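Esterase (Xanthomonas oryzae pv. oryzae, PDB 3H2G) degrades rice cell walls as an esterase of a bacterial pathogen, relying on a distinctive substrate-recognition module for virulence on rice. Local coordinates at residues A47-A52 / R153-V158; I54-E59 / S141-S146; A147-M152 / R187-H192; H180-T185 / S202-G207. All coordinates share one frame; numbering follows the deposited sequence.

Interaction 1 of 4, residues A47-A52 / R153-V158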
loop_
_atom_site.group_PDB
_atom_site.type_symbol
_atom_site.label_atom_id
_atom_site.label_comp_id
_atom_site.label_asym_id
_atom_site.label_seq_id
_atom_site.Cartn_x
_atom_site.Cartn_y
_atom_site.Cartn_z
ATOM N N ALA A 47 18.457 -1.121 -5.095
ATOM C CA ALA A 47 19.150 -0.981 -3.823
ATOM C C ALA A 47 18.188 -1.251 -2.677
ATOM O O ALA A 47 16.970 -1.156 -2.833
ATOM C CB ALA A 47 19.737 0.424 -3.694
ATOM N N GLU A 48 18.747 -1.614 -1.528
ATOM C CA GLU A 48 17.958 -1.881 -0.338
ATOM C C GLU A 48 18.591 -1.068 0.778
ATOM O O GLU A 48 19.745 -0.645 0.668
ATOM C CB GLU A 48 17.988 -3.372 0.008
ATOM C CG GLU A 48 19.373 -3.909 0.338
ATOM C CD GLU A 48 19.391 -5.414 0.503
ATOM O OE1 GLU A 48 20.473 -5.963 0.798
ATOM O OE2 GLU A 48 18.329 -6.051 0.337
ATOM N N PHE A 49 17.842 -0.838 1.847
ATOM C CA PHE A 49 18.376 -0.063 2.952
ATOM C C PHE A 49 17.529 -0.213 4.209
ATOM O O PHE A 49 16.382 -0.657 4.149
ATOM C CB PHE A 49 18.480 1.417 2.541
ATOM C CG PHE A 49 17.152 2.068 2.239
ATOM C CD1 PHE A 49 16.435 2.718 3.242
ATOM C CD2 PHE A 49 16.611 2.017 0.956
ATOM C CE1 PHE A 49 15.193 3.309 2.968
ATOM C CE2 PHE A 49 15.369 2.604 0.670
ATOM C CZ PHE A 49 14.662 3.249 1.678
ATOM N N THR A 50 18.117 0.126 5.353
ATOM C CA THR A 50 17.399 0.073 6.622
ATOM C C THR A 50 17.530 1.462 7.220
ATOM O O THR A 50 18.508 2.168 6.960
ATOM C CB THR A 50 17.987 -0.978 7.588
ATOM O OG1 THR A 50 19.350 -0.655 7.889
ATOM C CG2 THR A 50 17.919 -2.363 6.957
ATOM N N TYR A 51 16.546 1.866 8.013
ATOM C CA TYR A 51 16.576 3.202 8.587
ATOM C C TYR A 51 15.847 3.312 9.913
ATOM O O TYR A 51 15.097 2.420 10.309
ATOM C CB TYR A 51 15.964 4.196 7.596
ATOM C CG TYR A 51 14.533 3.860 7.210
ATOM C CD1 TYR A 51 14.253 2.858 6.276
ATOM C CD2 TYR A 51 13.459 4.530 7.796
ATOM C CE1 TYR A 51 12.932 2.530 5.936
ATOM C CE2 TYR A 51 12.135 4.210 7.468
ATOM C CZ TYR A 51 11.881 3.211 6.538
ATOM O OH TYR A 51 10.578 2.899 6.209
ATOM N N ALA A 52 16.081 4.427 10.594
ATOM C CA ALA A 52 15.447 4.698 11.869
ATOM C C ALA A 52 14.114 5.386 11.598
ATOM O O ALA A 52 14.017 6.245 10.723
ATOM C CB ALA A 52 16.345 5.602 12.716
ATOM N N ARG A 153 13.279 9.838 3.460
ATOM C CA ARG A 153 14.348 10.621 4.066
ATOM C C ARG A 153 15.665 9.852 3.975
ATOM O O ARG A 153 16.691 10.406 3.575
ATOM C CB ARG A 153 14.017 10.926 5.528
ATOM C CG ARG A 153 12.917 11.961 5.689
ATOM C CD ARG A 153 12.467 12.088 7.137
ATOM N NE ARG A 153 11.641 13.275 7.333
ATOM C CZ ARG A 153 10.877 13.491 8.400
ATOM N NH1 ARG A 153 10.822 12.592 9.376
ATOM N NH2 ARG A 153 10.180 14.614 8.496
ATOM N N ALA A 154 15.628 8.570 4.328
ATOM C CA ALA A 154 16.823 7.730 4.285
ATOM C C ALA A 154 17.302 7.514 2.850
ATOM O O ALA A 154 18.503 7.540 2.577
ATOM C CB ALA A 154 16.543 6.394 4.958
ATOM N N ALA A 155 16.363 7.301 1.933
ATOM C CA ALA A 155 16.713 7.106 0.531
ATOM C C ALA A 155 17.432 8.343 -0.007
ATOM O O ALA A 155 18.368 8.232 -0.796
ATOM C CB ALA A 155 15.456 6.829 -0.294
ATOM N N ARG A 156 16.988 9.525 0.412
ATOM C CA ARG A 156 17.618 10.761 -0.039
ATOM C C ARG A 156 19.083 10.815 0.387
ATOM O O ARG A 156 19.918 11.411 -0.300
ATOM C CB ARG A 156 16.856 11.981 0.498
ATOM C CG ARG A 156 15.659 12.355 -0.368
ATOM C CD ARG A 156 14.882 13.535 0.206
ATOM N NE ARG A 156 14.001 14.142 -0.790
ATOM C CZ ARG A 156 13.146 15.126 -0.528
ATOM N NH1 ARG A 156 13.054 15.612 0.700
ATOM N NH2 ARG A 156 12.394 15.633 -1.495
ATOM N N SER A 157 19.395 10.198 1.522
ATOM C CA SER A 157 20.771 10.168 1.998
ATOM C C SER A 157 21.585 9.255 1.082
ATOM O O SER A 157 22.731 9.558 0.741
ATOM C CB SER A 157 20.829 9.664 3.440
ATOM O OG SER A 157 20.186 10.582 4.306
ATOM N N VAL A 158 20.985 8.140 0.676
ATOM C CA VAL A 158 21.666 7.218 -0.224
ATOM C C VAL A 158 21.897 7.941 -1.550
ATOM O O VAL A 158 22.984 7.886 -2.124
ATOM C CB VAL A 158 20.820 5.945 -0.491
ATOM C CG1 VAL A 158 21.510 5.065 -1.534
ATOM C CG2 VAL A 158 20.626 5.170 0.802
#

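Interaction 2 of 4, residues I54-E59 / S141-S146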
loop_
_atom_site.group_PDB
_atom_site.type_symbol
_atom_site.label_atom_id
_atom_site.label_comp_id
_atom_site.label_asym_id
_atom_site.label_seq_id
_atom_site.Cartn_x
_atom_site.Cartn_y
_atom_site.Cartn_z
ATOM N N ILE A 54 9.735 5.653 13.546
ATOM C CA ILE A 54 8.991 5.587 14.800
ATOM C C ILE A 54 7.902 4.529 14.805
ATOM O O ILE A 54 7.400 4.130 13.753
ATOM C CB ILE A 54 8.319 6.938 15.142
ATOM C CG1 ILE A 54 7.505 7.431 13.943
ATOM C CG2 ILE A 54 9.374 7.956 15.566
ATOM C CD1 ILE A 54 6.621 8.629 14.243
ATOM N N GLY A 55 7.548 4.080 16.006
ATOM C CA GLY A 55 6.494 3.097 16.165
ATOM C C GLY A 55 5.168 3.830 16.255
ATOM O O GLY A 55 5.119 5.049 16.074
ATOM N N VAL A 56 4.092 3.107 16.552
ATOM C CA VAL A 56 2.773 3.724 16.631
ATOM C C VAL A 56 2.614 4.660 17.823
ATOM O O VAL A 56 1.681 5.462 17.863
ATOM C CB VAL A 56 1.651 2.656 16.673
ATOM C CG1 VAL A 56 1.768 1.729 15.463
ATOM C CG2 VAL A 56 1.725 1.858 17.964
ATOM N N GLU A 57 3.517 4.557 18.793
ATOM C CA GLU A 57 3.461 5.415 19.972
ATOM C C GLU A 57 4.567 6.462 19.903
ATOM O O GLU A 57 4.864 7.134 20.889
ATOM C CB GLU A 57 3.616 4.585 21.251
ATOM C CG GLU A 57 2.492 3.584 21.506
ATOM C CD GLU A 57 1.117 4.228 21.483
ATOM O OE1 GLU A 57 0.972 5.348 22.014
ATOM O OE2 GLU A 57 0.174 3.612 20.943
ATOM N N GLY A 58 5.174 6.590 18.725
ATOM C CA GLY A 58 6.237 7.562 18.536
ATOM C C GLY A 58 7.584 7.127 19.081
ATOM O O GLY A 58 8.529 7.914 19.099
ATOM N N GLU A 59 7.676 5.876 19.519
ATOM C CA GLU A 59 8.918 5.350 20.073
ATOM C C GLU A 59 9.870 4.940 18.948
ATOM O O GLU A 59 9.446 4.709 17.818
ATOM C CB GLU A 59 8.632 4.139 20.970
ATOM C CG GLU A 59 8.367 2.840 20.212
ATOM C CD GLU A 59 6.930 2.684 19.748
ATOM O OE1 GLU A 59 6.273 3.698 19.424
ATOM O OE2 GLU A 59 6.461 1.530 19.690
ATOM N N SER A 141 -3.038 4.363 9.231
ATOM C CA SER A 141 -2.613 5.570 8.530
ATOM C C SER A 141 -1.347 6.243 9.053
ATOM O O SER A 141 -0.434 6.545 8.280
ATOM C CB SER A 141 -3.758 6.589 8.520
ATOM O OG SER A 141 -4.931 6.027 7.957
ATOM N N ALA A 142 -1.287 6.479 10.359
ATOM C CA ALA A 142 -0.136 7.155 10.950
ATOM C C ALA A 142 1.216 6.484 10.724
ATOM O O ALA A 142 2.171 7.149 10.319
ATOM C CB ALA A 142 -0.365 7.363 12.445
ATOM N N SER A 143 1.309 5.183 10.987
ATOM C CA SER A 143 2.580 4.482 10.816
ATOM C C SER A 143 2.875 4.120 9.361
ATOM O O SER A 143 4.031 3.914 8.993
ATOM C CB SER A 143 2.641 3.232 11.710
ATOM O OG SER A 143 1.618 2.310 11.397
ATOM N N GLU A 144 1.840 4.037 8.532
ATOM C CA GLU A 144 2.063 3.763 7.116
ATOM C C GLU A 144 2.731 5.018 6.560
ATOM O O GLU A 144 3.665 4.948 5.755
ATOM C CB GLU A 144 0.736 3.518 6.390
ATOM C CG GLU A 144 0.177 2.113 6.563
ATOM C CD GLU A 144 -1.190 1.966 5.936
ATOM O OE1 GLU A 144 -1.684 0.827 5.829
ATOM O OE2 GLU A 144 -1.774 2.998 5.554
ATOM N N ALA A 145 2.253 6.173 7.018
ATOM C CA ALA A 145 2.802 7.447 6.578
ATOM C C ALA A 145 4.199 7.692 7.147
ATOM O O ALA A 145 5.114 8.069 6.410
ATOM C CB ALA A 145 1.864 8.590 6.977
ATOM N N SER A 146 4.367 7.477 8.450
ATOM C CA SER A 146 5.664 7.704 9.081
ATOM C C SER A 146 6.746 6.810 8.481
ATOM O O SER A 146 7.871 7.251 8.255
ATOM C CB SER A 146 5.577 7.491 10.598
ATOM O OG SER A 146 5.248 6.153 10.937
HETATM O O HOH W 1 7.247 4.457 11.006
HETATM O O HOH W 2 4.082 5.969 13.565
#

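Interaction 3 of 4, residues A147-M152 / R187-H192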
loop_
_atom_site.group_PDB
_atom_site.type_symbol
_atom_site.label_atom_id
_atom_site.label_comp_id
_atom_site.label_asym_id
_atom_site.label_seq_id
_atom_site.Cartn_x
_atom_site.Cartn_y
_atom_site.Cartn_z
ATOM N N ALA A 147 6.400 5.556 8.215
ATOM C CA ALA A 147 7.355 4.619 7.633
ATOM C C ALA A 147 7.737 5.050 6.219
ATOM O O ALA A 147 8.900 4.969 5.829
ATOM C CB ALA A 147 6.761 3.212 7.611
ATOM N N THR A 148 6.751 5.507 5.453
ATOM C CA THR A 148 6.996 5.946 4.084
ATOM C C THR A 148 7.835 7.223 4.057
ATOM O O THR A 148 8.806 7.332 3.302
ATOM C CB THR A 148 5.670 6.190 3.345
ATOM O OG1 THR A 148 4.932 4.961 3.293
ATOM C CG2 THR A 148 5.928 6.666 1.923
ATOM N N ILE A 149 7.455 8.188 4.885
ATOM C CA ILE A 149 8.175 9.451 4.961
ATOM C C ILE A 149 9.637 9.232 5.356
ATOM O O ILE A 149 10.545 9.783 4.738
ATOM C CB ILE A 149 7.490 10.395 5.968
ATOM C CG1 ILE A 149 6.183 10.916 5.359
ATOM C CG2 ILE A 149 8.422 11.536 6.351
ATOM C CD1 ILE A 149 5.244 11.581 6.360
ATOM N N ASP A 150 9.863 8.411 6.372
ATOM C CA ASP A 150 11.219 8.150 6.834
ATOM C C ASP A 150 12.038 7.322 5.845
ATOM O O ASP A 150 13.267 7.409 5.824
ATOM C CB ASP A 150 11.163 7.501 8.220
ATOM C CG ASP A 150 10.694 8.478 9.288
ATOM O OD1 ASP A 150 10.348 8.051 10.410
ATOM O OD2 ASP A 150 10.678 9.694 8.997
ATOM N N ALA A 151 11.361 6.532 5.016
ATOM C CA ALA A 151 12.048 5.738 4.003
ATOM C C ALA A 151 12.566 6.705 2.945
ATOM O O ALA A 151 13.673 6.548 2.431
ATOM C CB ALA A 151 11.087 4.734 3.367
ATOM N N MET A 152 11.754 7.710 2.624
ATOM C CA MET A 152 12.137 8.707 1.634
ATOM C C MET A 152 13.292 9.557 2.160
ATOM O O MET A 152 14.182 9.949 1.405
ATOM C CB MET A 152 10.935 9.591 1.288
ATOM C CG MET A 152 9.790 8.827 0.645
ATOM S SD MET A 152 8.439 9.913 0.119
ATOM C CE MET A 152 9.031 10.405 -1.430
ATOM N N ARG A 187 -1.647 13.008 2.986
ATOM C CA ARG A 187 -2.319 13.831 3.980
ATOM C C ARG A 187 -1.335 14.387 5.007
ATOM O O ARG A 187 -1.408 15.558 5.375
ATOM C CB ARG A 187 -3.408 13.021 4.694
ATOM C CG ARG A 187 -4.220 13.846 5.690
ATOM C CD ARG A 187 -5.323 13.030 6.343
ATOM N NE ARG A 187 -4.790 11.923 7.135
ATOM C CZ ARG A 187 -5.541 11.095 7.855
ATOM N NH1 ARG A 187 -6.860 11.252 7.881
ATOM N NH2 ARG A 187 -4.977 10.117 8.547
ATOM N N GLU A 188 -0.412 13.543 5.457
ATOM C CA GLU A 188 0.582 13.941 6.453
ATOM C C GLU A 188 1.570 14.979 5.928
ATOM O O GLU A 188 1.889 15.947 6.620
ATOM C CB GLU A 188 1.336 12.705 6.953
ATOM C CG GLU A 188 2.416 12.978 7.999
ATOM C CD GLU A 188 1.876 13.634 9.259
ATOM O OE1 GLU A 188 0.682 13.443 9.576
ATOM O OE2 GLU A 188 2.657 14.330 9.942
ATOM N N ILE A 189 2.057 14.783 4.706
ATOM C CA ILE A 189 3.005 15.727 4.127
ATOM C C ILE A 189 2.347 17.091 3.917
ATOM O O ILE A 189 2.921 18.124 4.260
ATOM C CB ILE A 189 3.570 15.194 2.788
ATOM C CG1 ILE A 189 4.451 13.965 3.057
ATOM C CG2 ILE A 189 4.371 16.285 2.083
ATOM C CD1 ILE A 189 5.030 13.321 1.802
ATOM N N GLU A 190 1.138 17.103 3.365
ATOM C CA GLU A 190 0.446 18.369 3.148
ATOM C C GLU A 190 0.181 19.084 4.475
ATOM O O GLU A 190 0.297 20.311 4.575
ATOM C CB GLU A 190 -0.878 18.133 2.410
ATOM C CG GLU A 190 -0.702 17.731 0.950
ATOM C CD GLU A 190 -2.021 17.518 0.230
ATOM O OE1 GLU A 190 -3.060 18.022 0.712
ATOM O OE2 GLU A 190 -2.016 16.861 -0.829
ATOM N N ALA A 191 -0.152 18.315 5.502
ATOM C CA ALA A 191 -0.457 18.889 6.807
ATOM C C ALA A 191 0.735 19.377 7.634
ATOM O O ALA A 191 0.564 20.231 8.505
ATOM C CB ALA A 191 -1.266 17.889 7.626
ATOM N N HIS A 192 1.935 18.867 7.361
ATOM C CA HIS A 192 3.100 19.240 8.166
ATOM C C HIS A 192 4.455 19.385 7.476
ATOM O O HIS A 192 5.294 20.172 7.922
ATOM C CB HIS A 192 3.310 18.202 9.278
ATOM C CG HIS A 192 2.160 18.063 10.224
ATOM N ND1 HIS A 192 1.870 19.004 11.189
ATOM C CD2 HIS A 192 1.243 17.077 10.374
ATOM C CE1 HIS A 192 0.827 18.602 11.892
ATOM N NE2 HIS A 192 0.427 17.437 11.418
#

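Interaction 4 of 4, residues H180-T185 / S202-G207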
loop_
_atom_site.group_PDB
_atom_site.type_symbol
_atom_site.label_atom_id
_atom_site.label_comp_id
_atom_site.label_asym_id
_atom_site.label_seq_id
_atom_site.Cartn_x
_atom_site.Cartn_y
_atom_site.Cartn_z
ATOM N N HIS A 180 -3.899 3.073 0.405
ATOM C CA HIS A 180 -4.274 3.653 1.689
ATOM C C HIS A 180 -3.006 4.344 2.209
ATOM O O HIS A 180 -3.051 5.471 2.699
ATOM C CB HIS A 180 -4.722 2.532 2.638
ATOM C CG HIS A 180 -5.111 2.999 4.009
ATOM N ND1 HIS A 180 -6.390 3.403 4.329
ATOM C CD2 HIS A 180 -4.387 3.111 5.148
ATOM C CE1 HIS A 180 -6.436 3.744 5.606
ATOM N NE2 HIS A 180 -5.234 3.576 6.125
ATOM N N THR A 181 -1.871 3.663 2.077
ATOM C CA THR A 181 -0.583 4.203 2.505
ATOM C C THR A 181 -0.242 5.493 1.758
ATOM O O THR A 181 0.151 6.496 2.364
ATOM C CB THR A 181 0.554 3.190 2.247
ATOM O OG1 THR A 181 0.365 2.038 3.075
ATOM C CG2 THR A 181 1.915 3.814 2.544
ATOM N N ALA A 182 -0.383 5.458 0.436
ATOM C CA ALA A 182 -0.077 6.621 -0.388
ATOM C C ALA A 182 -0.898 7.833 0.032
ATOM O O ALA A 182 -0.358 8.929 0.214
ATOM C CB ALA A 182 -0.331 6.301 -1.862
ATOM N N MET A 183 -2.201 7.637 0.194
ATOM C CA MET A 183 -3.081 8.736 0.583
ATOM C C MET A 183 -2.798 9.230 1.999
ATOM O O MET A 183 -2.833 10.437 2.261
ATOM C CB MET A 183 -4.552 8.318 0.466
ATOM C CG MET A 183 -5.520 9.471 0.738
ATOM S SD MET A 183 -7.258 9.064 0.460
ATOM C CE MET A 183 -7.345 9.160 -1.330
ATOM N N ALA A 184 -2.521 8.304 2.912
ATOM C CA ALA A 184 -2.229 8.677 4.296
ATOM C C ALA A 184 -0.940 9.488 4.347
ATOM O O ALA A 184 -0.812 10.434 5.132
ATOM C CB ALA A 184 -2.100 7.425 5.165
ATOM N N THR A 185 0.019 9.106 3.509
ATOM C CA THR A 185 1.299 9.803 3.443
ATOM C C THR A 185 1.081 11.194 2.843
ATOM O O THR A 185 1.674 12.180 3.286
ATOM C CB THR A 185 2.312 9.016 2.576
ATOM O OG1 THR A 185 2.525 7.717 3.151
ATOM C CG2 THR A 185 3.639 9.757 2.497
ATOM N N SER A 202 -0.068 12.815 -6.645
ATOM C CA SER A 202 -0.385 11.666 -5.807
ATOM C C SER A 202 -1.352 10.799 -6.600
ATOM O O SER A 202 -2.346 11.300 -7.126
ATOM C CB SER A 202 -1.049 12.116 -4.505
ATOM O OG SER A 202 -1.368 10.999 -3.692
ATOM N N ALA A 203 -1.061 9.506 -6.694
ATOM C CA ALA A 203 -1.927 8.597 -7.440
ATOM C C ALA A 203 -2.195 7.287 -6.702
ATOM O O ALA A 203 -1.640 6.241 -7.053
ATOM C CB ALA A 203 -1.320 8.307 -8.824
ATOM N N PRO A 204 -3.044 7.329 -5.661
ATOM C CA PRO A 204 -3.369 6.116 -4.896
ATOM C C PRO A 204 -4.108 5.146 -5.814
ATOM O O PRO A 204 -4.963 5.562 -6.600
ATOM C CB PRO A 204 -4.277 6.638 -3.781
ATOM C CG PRO A 204 -3.854 8.071 -3.624
ATOM C CD PRO A 204 -3.663 8.517 -5.050
ATOM N N ILE A 205 -3.791 3.860 -5.706
ATOM C CA ILE A 205 -4.419 2.846 -6.545
ATOM C C ILE A 205 -5.207 1.798 -5.755
ATOM O O ILE A 205 -4.672 1.143 -4.866
ATOM C CB ILE A 205 -3.353 2.110 -7.393
ATOM C CG1 ILE A 205 -2.593 3.115 -8.260
ATOM C CG2 ILE A 205 -4.012 1.037 -8.257
ATOM C CD1 ILE A 205 -1.343 2.532 -8.914
ATOM N N SER A 206 -6.485 1.653 -6.089
ATOM C CA SER A 206 -7.357 0.665 -5.455
ATOM C C SER A 206 -7.246 0.588 -3.932
ATOM O O SER A 206 -7.221 -0.505 -3.356
ATOM C CB SER A 206 -7.077 -0.712 -6.060
ATOM O OG SER A 206 -7.170 -0.660 -7.477
ATOM N N GLY A 207 -7.197 1.746 -3.281
ATOM C CA GLY A 207 -7.093 1.773 -1.832
ATOM C C GLY A 207 -8.430 1.922 -1.120
ATOM O O GLY A 207 -9.355 2.537 -1.651
#

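Interaction 1 of 4, residues A47-A52 / R153-V158
The rings of Phe49 and Tyr51 both lean on the methyl group of Ala154, which comes to each of them at a slant. On Phe49 the touch is at the outer part of the ring, where CE1 lies 3.9 Å from Ala154 CB. The ring tip CZ rests 4.2 Å from Ala155 CB, one residue further along the helix. On Tyr51 it is the root that is met, with CB 3.5 Å from Ala154 CB. In both aromatic residues CG sits between the backbone N and the carbonyl carbon, the crowded position (chi1 64° in Phe49, 58° in Tyr51), and the two rings therefore fold off the strand in similar fashion. Ala154 CB sits over the junction of the two side chains, touching both. The contact is a helix laid across a strand in an alpha/beta-hydrolase-type fold: the segment axes approach to 8.9 Å, and their directions differ by 125°. Strand alternation sorts the residues. Phe49 and Tyr51 turn their CB atoms to the helix, whereas Thr50 points to the other face of the sheet, where its hydroxyl bonds to Thr9, and Glu48 pairs with Lys98 there in a salt bridge. Small alanines on the helix leave room for the bulky rings, and the packing is wholly apolar and buried. The Tyr51 ring runs toward the earlier turns of the helix, its OH hydrogen-bonded to Ser123 OG and weakly to Ala147 O. Val158, a turn beyond Ala154, continues the apolar face against Leu7 and Leu67 of the neighbouring strands.

Interaction 2 of 4, residues I54-E59 / S141-S146
Ile54 meets Ser146 by the long branch of its side chain. From CB, with CG1 set between the backbone N and the carbonyl carbon (chi1 52°), the chain turns toward the helix; CG1 comes to 3.9 Å from Ser146 CB, and the extended tip CD1 lies 4.0 Å from the same carbon. The serine hydroxyl beside this apolar touch serves the backbone through water. One water donates to Ile54 O and lies 2.6 Å from Ser146 OG; a second donates to Gly55 O and is 2.9 Å from Ser146 OG, so the carbonyls at the strand end and the start of the turn are tied to one side-chain oxygen. Further along, Val56 CG1 packs 4.1 Å from Ser143 CB, while the hydroxyl of Ser143 is bonded to His140 just ahead of the helix. The loop holds its own shape: a type I turn from Gly55 to Gly58, closed by Gly58 N to Gly55 O at 3.1 Å; Gly55 N also bonds to Glu59 O, and Glu59 OE1 accepts from Glu57 N with its syn lone pair. This turn links antiparallel strands 43-54 and 60-71 as a hairpin, lying over the first turns of helix 141-162, whose other flank, at Glu144, packs on His180 and Thr181 of helix 177-192.

Interaction 3 of 4, residues A147-M152 / R187-H192
Asp150 OD1 is gripped by Arg4 NE in a salt bridge and by Thr53 OG1 in a hydrogen bond, while the preceding residue, Ile149, reaches away from it to touch Glu188 and Ile189. The contact joins two neighbouring helices, 141-162 and 177-192, that precede and follow strand 169-175 in an alpha/beta-hydrolase-type fold. The OD1 bonds tie the first helix to the N-terminal segment and to strand 43-54; OD2 is held within the helix by a salt bridge to Arg153 NH1. Ile149 itself carries the helix-helix packing. Its CG1 branch is extended (chi2 166°), which sends CD1 across the gap, and this methyl meets Glu188 CB and CG, the two side chains crossing at about a right angle. The glutamate chain then bends at its second torsion (chi2 60°), taking the carboxylate off while CB and CG remain as an apolar surface. Ile149 and Ile189 instead slide past each other in opposite directions, with their CG1 atoms 4.2 Å apart. Thr185 of helix 177-192 and Leu193 after it also touch Ile149. The closest meeting is that of Ile149 CD1 with Glu188 CG, at 3.6 Å.

Interaction 4 of 4, residues H180-T185 / S202-G207
This is buried apolar packing of a helix on a strand, inside the beta-alpha-beta crossover made by strand 169-175, helix 177-192 and strand 198-205. Pro204 is the centre of it: its ring lies against one turn of the helix, with CG 4.2 Å from Met183 CB and 4.3 Å from Ala182 CB. Met183 turns its CG anti to the backbone N (chi1 -175°), and the rest of the chain leads off across the strand toward Leu330 and Tyr209. At the other end the backbones themselves come close, Gly207 CA lying 4.1 Å from His180 N; with no side chain on Gly207, the loop after the strand can press directly on the helix. The helix starts right after Ser176 in a GxSxG nucleophile-elbow pattern, the probable nucleophile of a Ser-His-Asp triad, so the packing lies close to the likely active site. On the helix's far side Thr185 OG1 bonds to Thr181 O at 2.8 Å, tilted 40° above the carbonyl plane, with Thr185 N reaching that oxygen from the opposite face. Pro204, Ala182 and Met183 meet through side-chain carbon alone, so between the segments the hold is shape and burial; just beyond, Ser202 OG hydrogen-bonds to Gln186 OE1 of the same helix.

How the interactions relate
From the N terminus, strand 43-54 supplies the first side of interaction 1, and the loop after it that of interaction 2. Interaction 2 closes first, on the start of helix 141-162, and is nested within the larger loop that interaction 1 closes further along the same helix. Interaction 3 opens from the middle of that helix and crosses interaction 1, ending on helix 177-192. Interaction 4 begins on the latter helix before interaction 3 has closed, so these two cross as well, and it returns the chain to the sheet. Helix 141-162 thus links the hairpin of strands 43-54 and 60-71 to helix 177-192, which in turn rests on strand 198-205. Thr148, packed on Thr181 and Thr185, joins interactions 3 and 4 directly.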